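Local coordinates for protein dehydroquinate synthase (Thermus thermophilus, PDB 1UJN) that probably catalyses the conversion of 3-deoxy-D-arabino-heptulosonate 7-phosphate to 3-dehydroquinate, using NAD(+) and a divalent zinc or cobalt ion in the shikimate route to chorismate, at residues K160-P163 / L164-K168; V209-R212 / V213-D217; A239-R242 / H243-P246. All coordinates share one frame; numbering follows the deposited sequence.

Interaction 1 (K160-P163 / L164-K168); sequences KTLP and LPTFK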
ATOM      1  N   LYS A 160      18.223 -25.379 -10.607  1.00 40.42           N
ATOM      2  CA  LYS A 160      18.439 -26.749 -11.050  1.00 42.34           C
ATOM      3  C   LYS A 160      17.290 -27.715 -10.766  1.00 42.55           C
ATOM      4  O   LYS A 160      17.110 -28.696 -11.484  1.00 43.73           O
ATOM      5  CB  LYS A 160      19.750 -27.261 -10.451  1.00 45.07           C
ATOM      6  CG  LYS A 160      20.950 -26.436 -10.919  1.00 47.74           C
ATOM      7  CD  LYS A 160      22.265 -26.900 -10.322  1.00 50.08           C
ATOM      8  CE  LYS A 160      23.327 -25.819 -10.478  1.00 51.79           C
ATOM      9  NZ  LYS A 160      24.470 -25.993  -9.534  1.00 54.18           N
ATOM     10  N   THR A 161      16.499 -27.436  -9.735  1.00 42.60           N
ATOM     11  CA  THR A 161      15.373 -28.303  -9.403  1.00 42.09           C
ATOM     12  C   THR A 161      14.093 -27.836 -10.090  1.00 40.38           C
ATOM     13  O   THR A 161      13.030 -28.434  -9.931  1.00 39.44           O
ATOM     14  CB  THR A 161      15.119 -28.326  -7.888  1.00 44.76           C
ATOM     15  OG1 THR A 161      13.936 -29.089  -7.619  1.00 47.01           O
ATOM     16  CG2 THR A 161      14.943 -26.907  -7.355  1.00 45.38           C
ATOM     17  N   LEU A 162      14.213 -26.767 -10.864  1.00 38.38           N
ATOM     18  CA  LEU A 162      13.075 -26.188 -11.564  1.00 35.82           C
ATOM     19  C   LEU A 162      12.632 -27.024 -12.764  1.00 36.00           C
ATOM     20  O   LEU A 162      13.457 -27.431 -13.579  1.00 36.24           O
ATOM     21  CB  LEU A 162      13.448 -24.773 -12.024  1.00 34.06           C
ATOM     22  CG  LEU A 162      12.350 -23.847 -12.546  1.00 33.14           C
ATOM     23  CD1 LEU A 162      11.322 -23.588 -11.445  1.00 33.08           C
ATOM     24  CD2 LEU A 162      12.974 -22.541 -13.013  1.00 30.08           C
ATOM     25  N   PRO A 163      11.320 -27.303 -12.879  1.00 35.23           N
ATOM     26  CA  PRO A 163      10.821 -28.090 -14.011  1.00 34.33           C
ATOM     27  C   PRO A 163      11.262 -27.397 -15.299  1.00 34.44           C
ATOM     28  O   PRO A 163      11.220 -26.173 -15.386  1.00 32.85           O
ATOM     29  CB  PRO A 163       9.312 -28.046 -13.816  1.00 34.93           C
ATOM     30  CG  PRO A 163       9.186 -28.038 -12.318  1.00 34.64           C
ATOM     31  CD  PRO A 163      10.240 -27.032 -11.914  1.00 34.92           C
ATOM     32  N   LEU A 164      11.690 -28.168 -16.293  1.00 33.68           N
ATOM     33  CA  LEU A 164      12.155 -27.579 -17.542  1.00 32.22           C
ATOM     34  C   LEU A 164      11.163 -26.613 -18.203  1.00 30.60           C
ATOM     35  O   LEU A 164      11.556 -25.538 -18.662  1.00 28.34           O
ATOM     36  CB  LEU A 164      12.546 -28.680 -18.533  1.00 34.98           C
ATOM     37  CG  LEU A 164      13.149 -28.224 -19.864  1.00 35.78           C
ATOM     38  CD1 LEU A 164      14.443 -27.456 -19.626  1.00 37.30           C
ATOM     39  CD2 LEU A 164      13.407 -29.446 -20.738  1.00 37.57           C
ATOM     40  N   PRO A 165       9.870 -26.977 -18.263  1.00 28.87           N
ATOM     41  CA  PRO A 165       8.894 -26.077 -18.891  1.00 29.86           C
ATOM     42  C   PRO A 165       8.833 -24.713 -18.206  1.00 29.04           C
ATOM     43  O   PRO A 165       8.726 -23.678 -18.869  1.00 27.77           O
ATOM     44  CB  PRO A 165       7.583 -26.849 -18.765  1.00 31.03           C
ATOM     45  CG  PRO A 165       8.040 -28.287 -18.831  1.00 31.34           C
ATOM     46  CD  PRO A 165       9.243 -28.268 -17.919  1.00 29.30           C
ATOM     47  N   THR A 166       8.902 -24.726 -16.877  1.00 27.00           N
ATOM     48  CA  THR A 166       8.866 -23.506 -16.078  1.00 26.45           C
ATOM     49  C   THR A 166      10.163 -22.738 -16.304  1.00 24.03           C
ATOM     50  O   THR A 166      10.164 -21.508 -16.385  1.00 24.15           O
ATOM     51  CB  THR A 166       8.726 -23.833 -14.582  1.00 29.16           C
ATOM     52  OG1 THR A 166       7.546 -24.623 -14.378  1.00 33.86           O
ATOM     53  CG2 THR A 166       8.613 -22.554 -13.759  1.00 28.30           C
ATOM     54  N   PHE A 167      11.269 -23.469 -16.399  1.00 20.73           N
ATOM     55  CA  PHE A 167      12.569 -22.855 -16.643  1.00 21.82           C
ATOM     56  C   PHE A 167      12.516 -22.088 -17.960  1.00 20.29           C
ATOM     57  O   PHE A 167      12.975 -20.953 -18.054  1.00 20.08           O
ATOM     58  CB  PHE A 167      13.655 -23.940 -16.710  1.00 22.57           C
ATOM     59  CG  PHE A 167      15.004 -23.427 -17.133  1.00 23.51           C
ATOM     60  CD1 PHE A 167      15.429 -23.551 -18.451  1.00 24.56           C
ATOM     61  CD2 PHE A 167      15.847 -22.812 -16.213  1.00 24.53           C
ATOM     62  CE1 PHE A 167      16.674 -23.071 -18.846  1.00 26.17           C
ATOM     63  CE2 PHE A 167      17.097 -22.328 -16.597  1.00 24.89           C
ATOM     64  CZ  PHE A 167      17.511 -22.457 -17.914  1.00 26.05           C
ATOM     65  N   LYS A 168      11.934 -22.714 -18.974  1.00 20.27           N
ATOM     66  CA  LYS A 168      11.829 -22.098 -20.293  1.00 21.10           C
ATOM     67  C   LYS A 168      10.868 -20.919 -20.342  1.00 21.06           C
ATOM     68  O   LYS A 168      11.075 -19.981 -21.111  1.00 23.01           O
ATOM     69  CB  LYS A 168      11.423 -23.147 -21.330  1.00 22.73           C
ATOM     70  CG  LYS A 168      12.467 -24.233 -21.516  1.00 24.71           C
ATOM     71  CD  LYS A 168      12.149 -25.110 -22.731  1.00 30.39           C
ATOM     72  CE  LYS A 168      13.296 -26.067 -23.032  1.00 30.70           C
ATOM     73  NZ  LYS A 168      12.997 -26.931 -24.206  1.00 35.76           N
TER
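Pro163 and Phe167 are joined by a backbone bond of the first turn of helix 164-181: Phe167 N donates to Pro163 O at 2.9 Å, with an N-H...O angle of 157°, and Pro163 sits at the N-cap. Leu162, one residue earlier, folds its side chain back over this first turn. Its CG stands anti to the backbone N (chi1 -168°), and the two methyls part from there. CD1 meets Thr166 CG2 at 3.7 Å, the two side chains crossing at about a right angle, while CD2 comes to 3.7 Å from Phe167 CA and lies at the edge of the phenyl ring, near its plane. The methyl of Thr166 faces Leu162, whereas Thr166 OG1 is on the Pro163 side, 3.9 Å from Pro163 CB. Pro163 CB also lies 4.1 Å from Pro165 CD. Beyond the turn, Leu162 touches Thr119, a probable NAD(+)-binding residue, and Phe167 packs on Pro194. Pro163 and Pro165 have no amide hydrogen to donate, and the N-cap is a proline without a side-chain acceptor. Across the junction the turn is therefore held by the Phe167 N to Pro163 O bond and by apolar contacts of Leu162, with no side-chain cap from Pro163.

Interaction 2 (V209-R212 / V213-D217); sequences VKVR and VTEED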
ATOM      1  N   VAL A 209      18.183  -5.300 -19.334  1.00 27.36           N
ATOM      2  CA  VAL A 209      17.307  -4.655 -20.306  1.00 28.24           C
ATOM      3  C   VAL A 209      16.064  -4.058 -19.648  1.00 27.38           C
ATOM      4  O   VAL A 209      15.663  -2.939 -19.976  1.00 25.49           O
ATOM      5  CB  VAL A 209      16.867  -5.632 -21.421  1.00 29.43           C
ATOM      6  CG1 VAL A 209      15.871  -4.946 -22.352  1.00 32.62           C
ATOM      7  CG2 VAL A 209      18.077  -6.097 -22.203  1.00 33.63           C
ATOM      8  N   LYS A 210      15.451  -4.792 -18.720  1.00 25.39           N
ATOM      9  CA  LYS A 210      14.266  -4.265 -18.061  1.00 25.76           C
ATOM     10  C   LYS A 210      14.649  -3.088 -17.178  1.00 23.37           C
ATOM     11  O   LYS A 210      13.869  -2.156 -17.007  1.00 26.18           O
ATOM     12  CB  LYS A 210      13.551  -5.338 -17.224  1.00 24.44           C
ATOM     13  CG  LYS A 210      12.226  -4.831 -16.666  1.00 27.75           C
ATOM     14  CD  LYS A 210      11.368  -5.916 -16.027  1.00 27.74           C
ATOM     15  CE  LYS A 210      10.038  -5.322 -15.571  1.00 29.43           C
ATOM     16  NZ  LYS A 210       9.147  -6.293 -14.860  1.00 27.49           N
ATOM     17  N   VAL A 211      15.852  -3.120 -16.615  1.00 24.39           N
ATOM     18  CA  VAL A 211      16.292  -2.010 -15.780  1.00 26.22           C
ATOM     19  C   VAL A 211      16.348  -0.722 -16.606  1.00 27.99           C
ATOM     20  O   VAL A 211      15.816   0.308 -16.195  1.00 29.07           O
ATOM     21  CB  VAL A 211      17.687  -2.268 -15.165  1.00 25.68           C
ATOM     22  CG1 VAL A 211      18.211  -0.992 -14.512  1.00 26.77           C
ATOM     23  CG2 VAL A 211      17.600  -3.383 -14.117  1.00 22.14           C
ATOM     24  N   ARG A 212      16.983  -0.786 -17.772  1.00 31.31           N
ATOM     25  CA  ARG A 212      17.116   0.387 -18.637  1.00 36.08           C
ATOM     26  C   ARG A 212      15.782   0.969 -19.087  1.00 38.27           C
ATOM     27  O   ARG A 212      15.526   2.166 -18.922  1.00 38.69           O
ATOM     28  CB  ARG A 212      17.943   0.051 -19.878  1.00 37.67           C
ATOM     29  CG  ARG A 212      19.412  -0.205 -19.606  1.00 41.42           C
ATOM     30  CD  ARG A 212      20.241   0.068 -20.856  1.00 42.23           C
ATOM     31  NE  ARG A 212      19.831  -0.762 -21.985  1.00 44.77           N
ATOM     32  CZ  ARG A 212      20.061  -2.068 -22.078  1.00 45.22           C
ATOM     33  NH1 ARG A 212      20.703  -2.705 -21.108  1.00 43.34           N
ATOM     34  NH2 ARG A 212      19.647  -2.740 -23.145  1.00 46.16           N
ATOM     35  N   VAL A 213      14.942   0.123 -19.671  1.00 39.72           N
ATOM     36  CA  VAL A 213      13.636   0.556 -20.151  1.00 41.84           C
ATOM     37  C   VAL A 213      12.806   1.197 -19.041  1.00 43.65           C
ATOM     38  O   VAL A 213      12.139   2.212 -19.251  1.00 43.11           O
ATOM     39  CB  VAL A 213      12.848  -0.631 -20.723  1.00 42.69           C
ATOM     40  CG1 VAL A 213      11.484  -0.167 -21.193  1.00 43.29           C
ATOM     41  CG2 VAL A 213      13.626  -1.264 -21.864  1.00 42.37           C
ATOM     42  N   THR A 214      12.859   0.596 -17.858  1.00 43.34           N
ATOM     43  CA  THR A 214      12.110   1.083 -16.712  1.00 44.82           C
ATOM     44  C   THR A 214      12.552   2.454 -16.213  1.00 46.55           C
ATOM     45  O   THR A 214      11.717   3.287 -15.858  1.00 47.01           O
ATOM     46  CB  THR A 214      12.199   0.080 -15.551  1.00 44.73           C
ATOM     47  OG1 THR A 214      11.562  -1.144 -15.939  1.00 46.34           O
ATOM     48  CG2 THR A 214      11.521   0.633 -14.307  1.00 45.32           C
ATOM     49  N   GLU A 215      13.860   2.691 -16.183  1.00 47.92           N
ATOM     50  CA  GLU A 215      14.374   3.970 -15.705  1.00 50.97           C
ATOM     51  C   GLU A 215      14.217   5.115 -16.698  1.00 52.64           C
ATOM     52  O   GLU A 215      14.048   6.267 -16.297  1.00 53.36           O
ATOM     53  CB  GLU A 215      15.842   3.822 -15.288  1.00 49.71           C
ATOM     54  CG  GLU A 215      15.981   3.112 -13.955  1.00 49.61           C
ATOM     55  CD  GLU A 215      17.412   2.775 -13.579  1.00 48.72           C
ATOM     56  OE1 GLU A 215      17.590   2.149 -12.515  1.00 43.99           O
ATOM     57  OE2 GLU A 215      18.349   3.125 -14.331  1.00 48.36           O
ATOM     58  N   GLU A 216      14.260   4.804 -17.989  1.00 54.98           N
ATOM     59  CA  GLU A 216      14.113   5.836 -19.011  1.00 57.67           C
ATOM     60  C   GLU A 216      12.672   6.331 -19.096  1.00 59.01           C
ATOM     61  O   GLU A 216      12.423   7.487 -19.438  1.00 58.36           O
ATOM     62  CB  GLU A 216      14.545   5.301 -20.379  1.00 59.08           C
ATOM     63  CG  GLU A 216      14.632   6.378 -21.457  1.00 61.76           C
ATOM     64  CD  GLU A 216      14.850   5.807 -22.846  1.00 63.21           C
ATOM     65  OE1 GLU A 216      14.907   4.567 -22.977  1.00 64.03           O
ATOM     66  OE2 GLU A 216      14.954   6.598 -23.809  1.00 63.68           O
ATOM     67  N   ASP A 217      11.727   5.452 -18.777  1.00 60.61           N
ATOM     68  CA  ASP A 217      10.311   5.799 -18.842  1.00 63.03           C
ATOM     69  C   ASP A 217       9.533   5.349 -17.607  1.00 64.21           C
ATOM     70  O   ASP A 217       8.818   4.348 -17.645  1.00 64.69           O
ATOM     71  CB  ASP A 217       9.683   5.167 -20.086  1.00 63.53           C
ATOM     72  CG  ASP A 217       8.189   5.408 -20.174  1.00 64.72           C
ATOM     73  OD1 ASP A 217       7.516   4.663 -20.916  1.00 64.50           O
ATOM     74  OD2 ASP A 217       7.688   6.341 -19.508  1.00 64.83           O
TER
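Val209 meets Val213 one turn further along helix 199-216. Val213 N donates to Val209 O at 3.2 Å in a nearly straight bond (176°), and Val213 CG2 lies against the same oxygen, with Val209 CG1 as its apolar neighbour. Val209 also packs on His177 and Ala181 of helix 164-181.

At Lys210 the carbonyl oxygen takes two bonds from one residue. Thr214 N reaches Lys210 O at 3.1 Å, and Thr214 OG1 donates to Lys210 O at 2.7 Å, the two arriving from opposite faces of the carbonyl plane. Thr214 OG1 is put there by a chi1 of -64°, which sets it beside its own backbone N. This is the familiar way for a helical threonine to satisfy its hydroxyl, by donating to the carbonyl four residues back, and it suits the buried setting of Thr214. The aliphatic start of Lys210 runs at a slant to Thr214, CG 3.8 Å from Thr214 OG1; its extended chain carries NZ to Val128 O and a salt bridge with Asp125. The Lys210 side chain is about 6 Å from that of Lys131, a probable NAD(+)-binding residue, and about 7 Å from that of Glu173, a probable metal ligand.

Val211 O accepts from Glu215 N, and the two side chains run side by side, both pointing the same way, with Val211 CG1 3.8 Å from Glu215 OE1. Both touch Val6 of strand 2-6, so the carboxylate lies along a valine methyl while OE1 is bonded by the backbone N of Arg7, just past that strand.

Arg212 contributes mainly its backbone: Glu216 N donates to Arg212 O at 3.1 Å, and Glu216 CB lies near that oxygen. The arginine side chain, bent at chi3, leans on Ala181.

Interaction 3 (A239-R242 / H243-P246); sequences AQTR and HALP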
ATOM      1  N   ALA A 239      -6.975 -15.958 -20.479  1.00 30.07           N
ATOM      2  CA  ALA A 239      -8.352 -15.837 -20.016  1.00 31.91           C
ATOM      3  C   ALA A 239      -9.253 -16.912 -20.616  1.00 31.51           C
ATOM      4  O   ALA A 239     -10.065 -17.521 -19.913  1.00 29.77           O
ATOM      5  CB  ALA A 239      -8.894 -14.449 -20.352  1.00 32.89           C
ATOM      6  N   GLN A 240      -9.108 -17.149 -21.915  1.00 31.18           N
ATOM      7  CA  GLN A 240      -9.929 -18.150 -22.584  1.00 31.29           C
ATOM      8  C   GLN A 240      -9.660 -19.567 -22.086  1.00 31.34           C
ATOM      9  O   GLN A 240     -10.567 -20.402 -22.054  1.00 32.01           O
ATOM     10  CB  GLN A 240      -9.710 -18.109 -24.090  1.00 32.92           C
ATOM     11  CG  GLN A 240     -10.648 -19.038 -24.842  1.00 38.75           C
ATOM     12  CD  GLN A 240     -10.037 -19.586 -26.108  1.00 41.43           C
ATOM     13  OE1 GLN A 240      -8.888 -19.283 -26.434  1.00 44.17           O
ATOM     14  NE2 GLN A 240     -10.804 -20.393 -26.838  1.00 43.27           N
ATOM     15  N   THR A 241      -8.418 -19.842 -21.704  1.00 29.17           N
ATOM     16  CA  THR A 241      -8.054 -21.170 -21.212  1.00 28.79           C
ATOM     17  C   THR A 241      -8.313 -21.302 -19.714  1.00 31.24           C
ATOM     18  O   THR A 241      -7.916 -22.290 -19.091  1.00 29.54           O
ATOM     19  CB  THR A 241      -6.564 -21.473 -21.468  1.00 27.47           C
ATOM     20  OG1 THR A 241      -5.750 -20.536 -20.745  1.00 26.70           O
ATOM     21  CG2 THR A 241      -6.249 -21.370 -22.947  1.00 25.04           C
ATOM     22  N   ARG A 242      -8.984 -20.307 -19.140  1.00 31.91           N
ATOM     23  CA  ARG A 242      -9.274 -20.320 -17.714  1.00 36.12           C
ATOM     24  C   ARG A 242      -7.973 -20.352 -16.932  1.00 37.30           C
ATOM     25  O   ARG A 242      -7.906 -20.896 -15.828  1.00 38.38           O
ATOM     26  CB  ARG A 242     -10.134 -21.530 -17.353  1.00 38.61           C
ATOM     27  CG  ARG A 242     -11.625 -21.268 -17.424  1.00 44.25           C
ATOM     28  CD  ARG A 242     -12.045 -20.695 -18.766  1.00 45.81           C
ATOM     29  NE  ARG A 242     -13.363 -20.073 -18.684  1.00 50.54           N
ATOM     30  CZ  ARG A 242     -13.674 -19.085 -17.850  1.00 52.83           C
ATOM     31  NH1 ARG A 242     -12.759 -18.596 -17.020  1.00 54.18           N
ATOM     32  NH2 ARG A 242     -14.902 -18.580 -17.839  1.00 53.47           N
ATOM     33  N   HIS A 243      -6.937 -19.780 -17.537  1.00 37.07           N
ATOM     34  CA  HIS A 243      -5.618 -19.688 -16.935  1.00 36.71           C
ATOM     35  C   HIS A 243      -4.849 -20.997 -16.848  1.00 35.77           C
ATOM     36  O   HIS A 243      -3.880 -21.110 -16.096  1.00 35.58           O
ATOM     37  CB  HIS A 243      -5.748 -19.023 -15.566  1.00 38.81           C
ATOM     38  CG  HIS A 243      -6.389 -17.674 -15.633  1.00 41.27           C
ATOM     39  ND1 HIS A 243      -7.694 -17.452 -15.250  1.00 44.00           N
ATOM     40  CD2 HIS A 243      -5.876 -16.458 -15.936  1.00 41.28           C
ATOM     41  CE1 HIS A 243      -7.956 -16.159 -15.310  1.00 44.59           C
ATOM     42  NE2 HIS A 243      -6.868 -15.533 -15.722  1.00 44.39           N
ATOM     43  N   ALA A 244      -5.273 -21.988 -17.626  1.00 32.92           N
ATOM     44  CA  ALA A 244      -4.575 -23.263 -17.647  1.00 32.04           C
ATOM     45  C   ALA A 244      -3.263 -23.044 -18.402  1.00 31.48           C
ATOM     46  O   ALA A 244      -2.245 -23.657 -18.090  1.00 33.33           O
ATOM     47  CB  ALA A 244      -5.424 -24.320 -18.353  1.00 33.41           C
ATOM     48  N   LEU A 245      -3.294 -22.164 -19.400  1.00 28.87           N
ATOM     49  CA  LEU A 245      -2.101 -21.861 -20.196  1.00 29.09           C
ATOM     50  C   LEU A 245      -1.135 -20.986 -19.392  1.00 26.96           C
ATOM     51  O   LEU A 245      -1.458 -19.852 -19.053  1.00 29.14           O
ATOM     52  CB  LEU A 245      -2.505 -21.140 -21.491  1.00 25.81           C
ATOM     53  CG  LEU A 245      -1.362 -20.706 -22.417  1.00 24.83           C
ATOM     54  CD1 LEU A 245      -0.681 -21.927 -23.020  1.00 22.26           C
ATOM     55  CD2 LEU A 245      -1.904 -19.799 -23.502  1.00 23.92           C
ATOM     56  N   PRO A 246       0.065 -21.504 -19.075  1.00 28.39           N
ATOM     57  CA  PRO A 246       1.058 -20.741 -18.305  1.00 28.47           C
ATOM     58  C   PRO A 246       1.375 -19.388 -18.951  1.00 28.83           C
ATOM     59  O   PRO A 246       1.425 -19.271 -20.175  1.00 27.57           O
ATOM     60  CB  PRO A 246       2.276 -21.668 -18.288  1.00 30.86           C
ATOM     61  CG  PRO A 246       1.668 -23.039 -18.388  1.00 28.38           C
ATOM     62  CD  PRO A 246       0.591 -22.835 -19.430  1.00 29.71           C
TER
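Thr241 holds the turn after helix 231-240 through two bonds to the residues that follow. Ala244 N donates to Thr241 O at 3.0 Å, approaching from above the carbonyl plane, and Leu245 N donates to Thr241 OG1 at 3.2 Å with an N-H...O angle of 161°. The hydroxyl's single proton can be shared between Leu237 O, the stronger partner, and Glu238 O, which ties the loop back to the last turn of the helix. A chi1 of 63° places Thr241 OG1 between the backbone N and the carbonyl carbon, where it can serve these partners. Outward from the bonds, Thr241 and Leu245 lie obliquely to each other: Leu245 CB is 3.4 Å from Thr241 OG1 and 4.0 Å from Thr241 CG2. The Leu245 side chain packs on Ala250 and Tyr253 of helix 247-264. Ala244 CB rests 3.3 Å from Thr241 O. The His243 side chain reaches Lys140, a probable NAD(+)-binding residue. Arg242 and His243 both have positive phi, giving a type I' turn from Thr241 to Ala244. Arg242 is the C' residue of a Schellman motif, with Arg242 N bonded to Ala239 O and His243 N to Glu238 O, a common way for an alpha-helix to end.

The three contacts follow one another along the chain: interaction 1 opens helix 164-181, interaction 2 lies at the end of helix 199-216, and interaction 3 closes helix 231-240. Centres of 1 and 2 are 27 Å apart, of 2 and 3 29 Å, and of 1 and 3 20 Å; none touches another, though 1 and 3 approach to about 7 Å between nearest atoms. Interaction 2 is on the opposite side of the chain's centre from the other two. Helix 164-181 links two of them, since it begins in interaction 1 and packs on interaction 2 through His177 and Ala181. It also carries Glu173, which with His231 and His247 probably binds the metal; these histidines begin the helices before and after interaction 3.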